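Local coordinates for protein purine nucleoside phosphorylase (Schistosoma mansoni, PDB 5TBT) that probably splits inosine and guanosine with phosphate, releasing the purine base and ribose 1-phosphate, at residues A[115-120]-A[221-226]; A[193-198]-A[217-222]. All coordinates share one frame; numbering follows the deposited sequence.

How the contacts relate
From the N terminus, strand 112-121 supplies the first segment, and about 100 residues later the chain returns at 221-226, closing the long loop of contact 1. Contact 2 nests in that loop and overlaps its closing end: 193-198 pairs with 217-222 across a short excursion through helix 205-213. Both contacts close on overlapping residues and share Met221 and Ser222, with strand 218-220 leading through them into helix 224-232. Strand 218-220 is also the middle member of the sheet here, parallel to 189-196 and antiparallel to 112-121, which it meets through a probable Gly120 N to Val219 O hydrogen bond. Both contacts reach the bound cytidine and sulfate.

Contact 1 of 2, residues A[115-120]-A[221-226]. With CTN (4-amino-1-beta-D-ribofuranosyl-2(1H)-pyrimidinone), chain B; SO4 (sulfate ion), chain C.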
ATOM      1  N   ILE A 115     -10.133 -19.837  12.040  1.00 25.33           N
ATOM      2  CA  ILE A 115      -9.030 -19.651  11.100  1.00 24.27           C
ATOM      3  C   ILE A 115      -7.709 -19.993  11.781  1.00 25.64           C
ATOM      4  O   ILE A 115      -7.472 -19.594  12.926  1.00 25.22           O
ATOM      5  CB  ILE A 115      -8.978 -18.206  10.561  1.00 24.46           C
ATOM      6  CG1 ILE A 115     -10.339 -17.780  10.007  1.00 26.49           C
ATOM      7  CG2 ILE A 115      -7.903 -18.063   9.491  1.00 22.27           C
ATOM      8  CD1 ILE A 115     -10.375 -16.360   9.502  1.00 27.51           C
ATOM      9  N   THR A 116      -6.841 -20.713  11.066  1.00 25.46           N
ATOM     10  CA  THR A 116      -5.456 -20.924  11.469  1.00 26.22           C
ATOM     11  C   THR A 116      -4.511 -20.474  10.361  1.00 26.37           C
ATOM     12  O   THR A 116      -4.843 -20.544   9.174  1.00 24.78           O
ATOM     13  CB  THR A 116      -5.160 -22.392  11.790  1.00 26.64           C
ATOM     14  OG1 THR A 116      -5.420 -23.202  10.635  1.00 27.04           O
ATOM     15  CG2 THR A 116      -6.002 -22.871  12.951  1.00 27.06           C
ATOM     16  N   ASN A 117      -3.322 -20.029  10.754  1.00 23.73           N
ATOM     17  CA  ASN A 117      -2.307 -19.639   9.789  1.00 23.06           C
ATOM     18  C   ASN A 117      -0.929 -19.917  10.373  1.00 25.98           C
ATOM     19  O   ASN A 117      -0.776 -20.168  11.571  1.00 25.51           O
ATOM     20  CB  ASN A 117      -2.435 -18.160   9.392  1.00 19.86           C
ATOM     21  CG  ASN A 117      -2.211 -17.207  10.561  1.00 22.49           C
ATOM     22  OD1 ASN A 117      -1.138 -17.181  11.169  1.00 21.98           O
ATOM     23  ND2 ASN A 117      -3.219 -16.398  10.860  1.00 23.67           N
ATOM     24  N   LEU A 118       0.074 -19.871   9.500  1.00 24.10           N
ATOM     25  CA  LEU A 118       1.479 -19.872   9.887  1.00 24.12           C
ATOM     26  C   LEU A 118       2.004 -18.447   9.809  1.00 27.23           C
ATOM     27  O   LEU A 118       1.643 -17.693   8.901  1.00 23.18           O
ATOM     28  CB  LEU A 118       2.316 -20.773   8.973  1.00 26.26           C
ATOM     29  CG  LEU A 118       2.518 -22.251   9.318  1.00 28.50           C
ATOM     30  CD1 LEU A 118       3.356 -22.427  10.579  1.00 29.29           C
ATOM     31  CD2 LEU A 118       1.190 -22.974   9.445  1.00 27.23           C
ATOM     32  N   ALA A 119       2.857 -18.074  10.759  1.00 27.04           N
ATOM     33  CA  ALA A 119       3.290 -16.689  10.822  1.00 25.04           C
ATOM     34  C   ALA A 119       4.655 -16.589  11.485  1.00 25.84           C
ATOM     35  O   ALA A 119       5.129 -17.524  12.136  1.00 29.02           O
ATOM     36  CB  ALA A 119       2.266 -15.828  11.562  1.00 18.94           C
ATOM     37  N   GLY A 120       5.285 -15.432  11.299  1.00 23.14           N
ATOM     38  CA  GLY A 120       6.567 -15.150  11.917  1.00 22.55           C
ATOM     39  C   GLY A 120       6.387 -14.403  13.226  1.00 23.22           C
ATOM     40  O   GLY A 120       5.499 -13.568  13.367  1.00 24.16           O
ATOM     41  N   MET A 221       0.846 -13.375   6.019  1.00 21.69           N
ATOM     42  CA  MET A 221       0.412 -12.990   4.681  1.00 22.98           C
ATOM     43  C   MET A 221      -1.055 -13.295   4.395  1.00 25.17           C
ATOM     44  O   MET A 221      -1.458 -13.279   3.226  1.00 25.02           O
ATOM     45  CB  MET A 221       1.274 -13.682   3.623  1.00 20.95           C
ATOM     46  CG  MET A 221       2.769 -13.438   3.737  1.00 22.28           C
ATOM     47  SD  MET A 221       3.690 -14.381   2.500  1.00 23.63           S
ATOM     48  CE  MET A 221       5.361 -14.223   3.125  1.00 22.08           C
ATOM     49  N   SER A 222      -1.865 -13.574   5.410  1.00 24.20           N
ATOM     50  CA  SER A 222      -3.227 -14.042   5.161  1.00 26.62           C
ATOM     51  C   SER A 222      -4.152 -13.507   6.250  1.00 24.79           C
ATOM     52  O   SER A 222      -3.824 -12.555   6.969  1.00 26.20           O
ATOM     53  CB  SER A 222      -3.252 -15.580   5.083  1.00 29.03           C
ATOM     54  OG  SER A 222      -3.064 -16.163   6.361  1.00 28.60           O
ATOM     55  N   THR A 223      -5.346 -14.105   6.328  1.00 24.12           N
ATOM     56  CA  THR A 223      -6.269 -14.019   7.459  1.00 21.23           C
ATOM     57  C   THR A 223      -7.014 -12.691   7.565  1.00 22.46           C
ATOM     58  O   THR A 223      -8.242 -12.684   7.681  1.00 23.79           O
ATOM     59  CB  THR A 223      -5.528 -14.298   8.769  1.00 19.90           C
ATOM     60  OG1 THR A 223      -4.940 -15.604   8.710  1.00 21.80           O
ATOM     61  CG2 THR A 223      -6.490 -14.235   9.945  1.00 17.52           C
ATOM     62  N   VAL A 224      -6.282 -11.572   7.558  1.00 22.96           N
ATOM     63  CA  VAL A 224      -6.930 -10.262   7.694  1.00 25.17           C
ATOM     64  C   VAL A 224      -7.997 -10.024   6.635  1.00 22.83           C
ATOM     65  O   VAL A 224      -9.059  -9.479   6.974  1.00 20.16           O
ATOM     66  CB  VAL A 224      -5.870  -9.151   7.742  1.00 25.71           C
ATOM     67  CG1 VAL A 224      -6.514  -7.784   7.574  1.00 22.03           C
ATOM     68  CG2 VAL A 224      -5.101  -9.211   9.051  1.00 24.87           C
ATOM     69  N   PRO A 225      -7.805 -10.376   5.354  1.00 23.16           N
ATOM     70  CA  PRO A 225      -8.913 -10.196   4.397  1.00 23.19           C
ATOM     71  C   PRO A 225     -10.166 -10.968   4.774  1.00 23.24           C
ATOM     72  O   PRO A 225     -11.275 -10.427   4.672  1.00 23.48           O
ATOM     73  CB  PRO A 225      -8.317 -10.699   3.074  1.00 26.04           C
ATOM     74  CG  PRO A 225      -6.848 -10.515   3.228  1.00 26.38           C
ATOM     75  CD  PRO A 225      -6.561 -10.788   4.672  1.00 25.27           C
ATOM     76  N   GLU A 226     -10.020 -12.223   5.207  1.00 21.94           N
ATOM     77  CA  GLU A 226     -11.192 -13.011   5.578  1.00 25.47           C
ATOM     78  C   GLU A 226     -11.862 -12.452   6.827  1.00 23.78           C
ATOM     79  O   GLU A 226     -13.094 -12.448   6.925  1.00 25.85           O
ATOM     80  CB  GLU A 226     -10.804 -14.474   5.791  1.00 26.43           C
ATOM     81  CG  GLU A 226     -10.306 -15.182   4.545  1.00 31.63           C
ATOM     82  CD  GLU A 226      -8.804 -15.066   4.364  1.00 40.54           C
ATOM     83  OE1 GLU A 226      -8.214 -14.081   4.856  1.00 42.73           O
ATOM     84  OE2 GLU A 226      -8.209 -15.967   3.738  1.00 44.81           O
TER
HETATM   85  O5' CTN B 301       5.723 -20.026   4.486  1.00 47.96           O
HETATM   86  C5' CTN B 301       4.744 -19.472   3.662  1.00 53.76           C
HETATM   87  C4' CTN B 301       3.349 -19.899   4.088  1.00 58.28           C
HETATM   88  O4' CTN B 301       3.161 -19.745   5.474  1.00 56.19           O
HETATM   89  C1' CTN B 301       2.690 -18.455   5.785  1.00 53.51           C
HETATM   90  N1  CTN B 301       3.729 -17.608   6.381  1.00 44.02           N
HETATM   91  C6  CTN B 301       4.804 -18.149   6.886  1.00 37.23           C
HETATM   92  C5  CTN B 301       5.779 -17.388   7.446  1.00 35.82           C
HETATM   93  C4  CTN B 301       5.652 -16.032   7.482  1.00 34.32           C
HETATM   94  N3  CTN B 301       4.561 -15.468   6.993  1.00 37.24           N
HETATM   95  C2  CTN B 301       3.566 -16.230   6.449  1.00 41.84           C
HETATM   96  O2  CTN B 301       2.548 -15.723   5.981  1.00 41.19           O
HETATM   97  N4  CTN B 301       6.636 -15.336   8.050  1.00 32.60           N
HETATM   98  C2' CTN B 301       2.201 -17.902   4.465  1.00 58.87           C
HETATM   99  O2' CTN B 301       0.896 -17.395   4.625  1.00 59.13           O
HETATM  100  C3' CTN B 301       2.332 -18.987   3.452  1.00 64.84           C
HETATM  101  O3' CTN B 301       1.125 -19.686   3.240  1.00 64.63           O
HETATM  102  S   SO4 C 302      -0.864 -20.086   6.083  1.00 82.29           S
HETATM  103  O1  SO4 C 302      -0.601 -20.782   7.261  1.00 81.73           O
HETATM  104  O2  SO4 C 302      -1.343 -18.791   6.411  1.00 83.36           O
HETATM  105  O3  SO4 C 302       0.355 -19.962   5.323  1.00 76.85           O
HETATM  106  O4  SO4 C 302      -1.772 -20.721   5.167  1.00 83.79           O
HETATM  107  O   HOH W   1      -0.149 -16.014   7.825  1.00 32.59           O
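Thr223 OG1 is gripped by two nitrogen donors: Asn117 ND2 crosses to it at 2.9 Å, and Arg86 NH2 of the same chain also bonds to it. The Asn117 bond is bent, with an N-H...O angle of 139°, and the hydroxyl lies 27° out of the amide plane. At the other end of the amide, OD1 bonds to Ser241 OG, so both ends of this buried group are held and its rotation is fixed. Thr223 sits in a tight turn closed by Val224 N to Ser222 O at 2.7 Å, a gamma turn just before helix 224-232. Its chi1 of -59° sets OG1 beside its own backbone N and swings CG2 across to Ile115 CG2, where the two side chains lie antiparallel and brush through their methyl groups. Further along, Ile115 CD1 reaches Glu226 CB at 4.2 Å.

Beside Asn117 CB, Ser222 OG lies 3.1 Å from sulfate O2, a probable hydrogen bond. Leu118 N approaches sulfate O1 too closely for the details of that bond to be trusted. Met221 N makes a weak bond of 2.9 Å to cytidine O2. Strand 112-121 and the loop entering helix 224-232 thus together line the ligand site, in which the sulfate probably marks the phosphate subsite and cytidine the nucleoside subsite of a purine nucleoside phosphorylase.

Contact 2 of 2, residues A[193-198]-A[217-222]; sequences VYAFNG and DVVGMS. With CTN (4-amino-1-beta-D-ribofuranosyl-2(1H)-pyrimidinone), chain B; SO4 (sulfate ion), chain C.
Strands 189-196 and 218-220 run parallel in a beta-alpha-beta unit, with helix 205-213 making the crossover, and their pairing extends into the flanking residues. Backbone bonds zip the pair together. Val193 O accepts from Asp217 N and, weakly, from Val218 N; Ala195 N then donates to Val218 O at 2.7 Å, and Ala195 O receives Gly220 N almost in line with its carbonyl, at a C=O...N angle of 178°. Asn197 N to Gly220 O completes the Phe196-Gly220 bridge. CA-H...O contacts, such as Met221 CA to Asn197 O at 3.2 Å, fill in between.

Two polar side chains reach backbone at the two ends of the pair. Asp217 OD2 takes Val193 N at 2.8 Å through its anti lone pair, while OD1 bonds to Asn123. Tyr194, with its ring carried away from its own N (chi1 179°), runs along the sheet over Gly220, where the missing side chain makes room for its hydroxyl, and OH receives Ser222 N at 3.1 Å in a nearly straight bond of 168°.

Apolar packing is split between the sheet faces. Tyr194 CD2 meets Val218 CG1 at 3.6 Å on one; Ala195 CB and Val219 CB are neighbours on the other, and Val219 CG2 also touches Asn197 CB, just past the strand. The Met221 chain runs next to that of Asn197, whose ND2 bonds to Thr201 O. Met221 CG and CE lie near the cytidine base, and Phe161 of a second subunit packs on Met221.

Ring-edge and water contacts form a last group. The Phe196 ring turns its edge to Gly220 O and Met221 O. In the plane of that ring sits a water that donates to both Gly198 O and Met221 O, each 2.9 Å from the water oxygen.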
ATOM      1  N   VAL A 193      -1.010  -9.115  18.549  1.00 26.79           N
ATOM      2  CA  VAL A 193      -1.480  -8.318  17.420  1.00 25.95           C
ATOM      3  C   VAL A 193      -0.809  -8.821  16.149  1.00 25.61           C
ATOM      4  O   VAL A 193       0.411  -9.034  16.119  1.00 27.87           O
ATOM      5  CB  VAL A 193      -1.192  -6.824  17.644  1.00 26.54           C
ATOM      6  CG1 VAL A 193      -1.551  -6.014  16.410  1.00 24.59           C
ATOM      7  CG2 VAL A 193      -1.948  -6.316  18.866  1.00 27.70           C
ATOM      8  N   TYR A 194      -1.603  -8.999  15.097  1.00 22.34           N
ATOM      9  CA  TYR A 194      -1.159  -9.592  13.842  1.00 22.04           C
ATOM     10  C   TYR A 194      -0.967  -8.502  12.796  1.00 23.76           C
ATOM     11  O   TYR A 194      -1.873  -7.699  12.556  1.00 24.05           O
ATOM     12  CB  TYR A 194      -2.191 -10.622  13.373  1.00 22.28           C
ATOM     13  CG  TYR A 194      -1.918 -11.329  12.058  1.00 21.91           C
ATOM     14  CD1 TYR A 194      -2.235 -10.732  10.840  1.00 20.73           C
ATOM     15  CD2 TYR A 194      -1.406 -12.618  12.037  1.00 21.47           C
ATOM     16  CE1 TYR A 194      -2.010 -11.388   9.640  1.00 22.37           C
ATOM     17  CE2 TYR A 194      -1.178 -13.284  10.840  1.00 23.19           C
ATOM     18  CZ  TYR A 194      -1.484 -12.663   9.645  1.00 23.01           C
ATOM     19  OH  TYR A 194      -1.266 -13.319   8.453  1.00 20.79           O
ATOM     20  N   ALA A 195       0.207  -8.474  12.174  1.00 23.93           N
ATOM     21  CA  ALA A 195       0.495  -7.539  11.094  1.00 24.28           C
ATOM     22  C   ALA A 195       0.329  -8.254   9.760  1.00 25.24           C
ATOM     23  O   ALA A 195       0.832  -9.369   9.580  1.00 22.81           O
ATOM     24  CB  ALA A 195       1.906  -6.963  11.223  1.00 23.64           C
ATOM     25  N   PHE A 196      -0.384  -7.619   8.837  1.00 23.70           N
ATOM     26  CA  PHE A 196      -0.675  -8.201   7.532  1.00 22.59           C
ATOM     27  C   PHE A 196       0.387  -7.727   6.548  1.00 22.17           C
ATOM     28  O   PHE A 196       0.362  -6.575   6.104  1.00 18.35           O
ATOM     29  CB  PHE A 196      -2.076  -7.800   7.075  1.00 21.61           C
ATOM     30  CG  PHE A 196      -2.478  -8.354   5.727  1.00 22.38           C
ATOM     31  CD1 PHE A 196      -1.825  -9.441   5.157  1.00 20.74           C
ATOM     32  CD2 PHE A 196      -3.527  -7.773   5.033  1.00 21.98           C
ATOM     33  CE1 PHE A 196      -2.211  -9.933   3.918  1.00 19.84           C
ATOM     34  CE2 PHE A 196      -3.920  -8.257   3.799  1.00 22.56           C
ATOM     35  CZ  PHE A 196      -3.262  -9.339   3.240  1.00 20.98           C
ATOM     36  N   ASN A 197       1.320  -8.611   6.210  1.00 22.40           N
ATOM     37  CA  ASN A 197       2.290  -8.351   5.155  1.00 19.50           C
ATOM     38  C   ASN A 197       1.768  -8.960   3.861  1.00 20.18           C
ATOM     39  O   ASN A 197       1.507 -10.166   3.800  1.00 22.31           O
ATOM     40  CB  ASN A 197       3.658  -8.919   5.524  1.00 18.73           C
ATOM     41  CG  ASN A 197       4.564  -9.086   4.321  1.00 20.52           C
ATOM     42  OD1 ASN A 197       4.604  -8.237   3.431  1.00 23.09           O
ATOM     43  ND2 ASN A 197       5.293 -10.198   4.283  1.00 19.77           N
ATOM     44  N   GLY A 198       1.613  -8.122   2.831  1.00 21.30           N
ATOM     45  CA  GLY A 198       1.015  -8.581   1.588  1.00 21.92           C
ATOM     46  C   GLY A 198       1.707  -9.787   0.985  1.00 20.71           C
ATOM     47  O   GLY A 198       1.050 -10.660   0.411  1.00 22.42           O
ATOM     48  N   ASP A 217       3.104  -8.198  17.372  1.00 25.77           N
ATOM     49  CA  ASP A 217       3.611  -9.441  17.936  1.00 28.12           C
ATOM     50  C   ASP A 217       3.874 -10.503  16.882  1.00 29.92           C
ATOM     51  O   ASP A 217       4.724 -11.372  17.092  1.00 29.13           O
ATOM     52  CB  ASP A 217       2.629 -10.003  18.970  1.00 26.29           C
ATOM     53  CG  ASP A 217       2.318  -9.018  20.080  1.00 27.56           C
ATOM     54  OD1 ASP A 217       3.165  -8.853  20.983  1.00 28.83           O
ATOM     55  OD2 ASP A 217       1.221  -8.419  20.061  1.00 27.58           O
ATOM     56  N   VAL A 218       3.168 -10.436  15.753  1.00 30.74           N
ATOM     57  CA  VAL A 218       3.143 -11.504  14.761  1.00 33.20           C
ATOM     58  C   VAL A 218       2.944 -10.868  13.389  1.00 31.73           C
ATOM     59  O   VAL A 218       2.305  -9.821  13.263  1.00 32.19           O
ATOM     60  CB  VAL A 218       2.024 -12.523  15.099  1.00 36.66           C
ATOM     61  CG1 VAL A 218       1.638 -13.350  13.898  1.00 40.11           C
ATOM     62  CG2 VAL A 218       2.454 -13.430  16.241  1.00 35.77           C
ATOM     63  N   VAL A 219       3.509 -11.494  12.356  1.00 27.11           N
ATOM     64  CA  VAL A 219       3.372 -11.007  10.986  1.00 24.45           C
ATOM     65  C   VAL A 219       3.125 -12.188  10.054  1.00 23.73           C
ATOM     66  O   VAL A 219       3.788 -13.227  10.156  1.00 23.57           O
ATOM     67  CB  VAL A 219       4.614 -10.198  10.549  1.00 26.49           C
ATOM     68  CG1 VAL A 219       5.880 -11.018  10.728  1.00 27.07           C
ATOM     69  CG2 VAL A 219       4.463  -9.726   9.110  1.00 23.05           C
ATOM     70  N   GLY A 220       2.162 -12.024   9.141  1.00 22.23           N
ATOM     71  CA  GLY A 220       1.824 -13.064   8.190  1.00 22.40           C
ATOM     72  C   GLY A 220       1.160 -12.484   6.961  1.00 23.87           C
ATOM     73  O   GLY A 220       0.915 -11.279   6.866  1.00 22.23           O
ATOM     74  N   MET A 221       0.846 -13.375   6.019  1.00 21.69           N
ATOM     75  CA  MET A 221       0.412 -12.990   4.681  1.00 22.98           C
ATOM     76  C   MET A 221      -1.055 -13.295   4.395  1.00 25.17           C
ATOM     77  O   MET A 221      -1.458 -13.279   3.226  1.00 25.02           O
ATOM     78  CB  MET A 221       1.274 -13.682   3.623  1.00 20.95           C
ATOM     79  CG  MET A 221       2.769 -13.438   3.737  1.00 22.28           C
ATOM     80  SD  MET A 221       3.690 -14.381   2.500  1.00 23.63           S
ATOM     81  CE  MET A 221       5.361 -14.223   3.125  1.00 22.08           C
ATOM     82  N   SER A 222      -1.865 -13.574   5.410  1.00 24.20           N
ATOM     83  CA  SER A 222      -3.227 -14.042   5.161  1.00 26.62           C
ATOM     84  C   SER A 222      -4.152 -13.507   6.250  1.00 24.79           C
ATOM     85  O   SER A 222      -3.824 -12.555   6.969  1.00 26.20           O
ATOM     86  CB  SER A 222      -3.252 -15.580   5.083  1.00 29.03           C
ATOM     87  OG  SER A 222      -3.064 -16.163   6.361  1.00 28.60           O
TER
HETATM   88  O5' CTN B 301       5.723 -20.026   4.486  1.00 47.96           O
HETATM   89  C5' CTN B 301       4.744 -19.472   3.662  1.00 53.76           C
HETATM   90  C4' CTN B 301       3.349 -19.899   4.088  1.00 58.28           C
HETATM   91  O4' CTN B 301       3.161 -19.745   5.474  1.00 56.19           O
HETATM   92  C1' CTN B 301       2.690 -18.455   5.785  1.00 53.51           C
HETATM   93  N1  CTN B 301       3.729 -17.608   6.381  1.00 44.02           N
HETATM   94  C6  CTN B 301       4.804 -18.149   6.886  1.00 37.23           C
HETATM   95  C5  CTN B 301       5.779 -17.388   7.446  1.00 35.82           C
HETATM   96  C4  CTN B 301       5.652 -16.032   7.482  1.00 34.32           C
HETATM   97  N3  CTN B 301       4.561 -15.468   6.993  1.00 37.24           N
HETATM   98  C2  CTN B 301       3.566 -16.230   6.449  1.00 41.84           C
HETATM   99  O2  CTN B 301       2.548 -15.723   5.981  1.00 41.19           O
HETATM  100  N4  CTN B 301       6.636 -15.336   8.050  1.00 32.60           N
HETATM  101  C2' CTN B 301       2.201 -17.902   4.465  1.00 58.87           C
HETATM  102  O2' CTN B 301       0.896 -17.395   4.625  1.00 59.13           O
HETATM  103  C3' CTN B 301       2.332 -18.987   3.452  1.00 64.84           C
HETATM  104  O3' CTN B 301       1.125 -19.686   3.240  1.00 64.63           O
HETATM  105  S   SO4 C 302      -0.864 -20.086   6.083  1.00 82.29           S
HETATM  106  O1  SO4 C 302      -0.601 -20.782   7.261  1.00 81.73           O
HETATM  107  O2  SO4 C 302      -1.343 -18.791   6.411  1.00 83.36           O
HETATM  108  O3  SO4 C 302       0.355 -19.962   5.323  1.00 76.85           O
HETATM  109  O4  SO4 C 302      -1.772 -20.721   5.167  1.00 83.79           O
HETATM  110  O   HOH W   2      -1.541 -11.878   0.702  1.00 18.98           O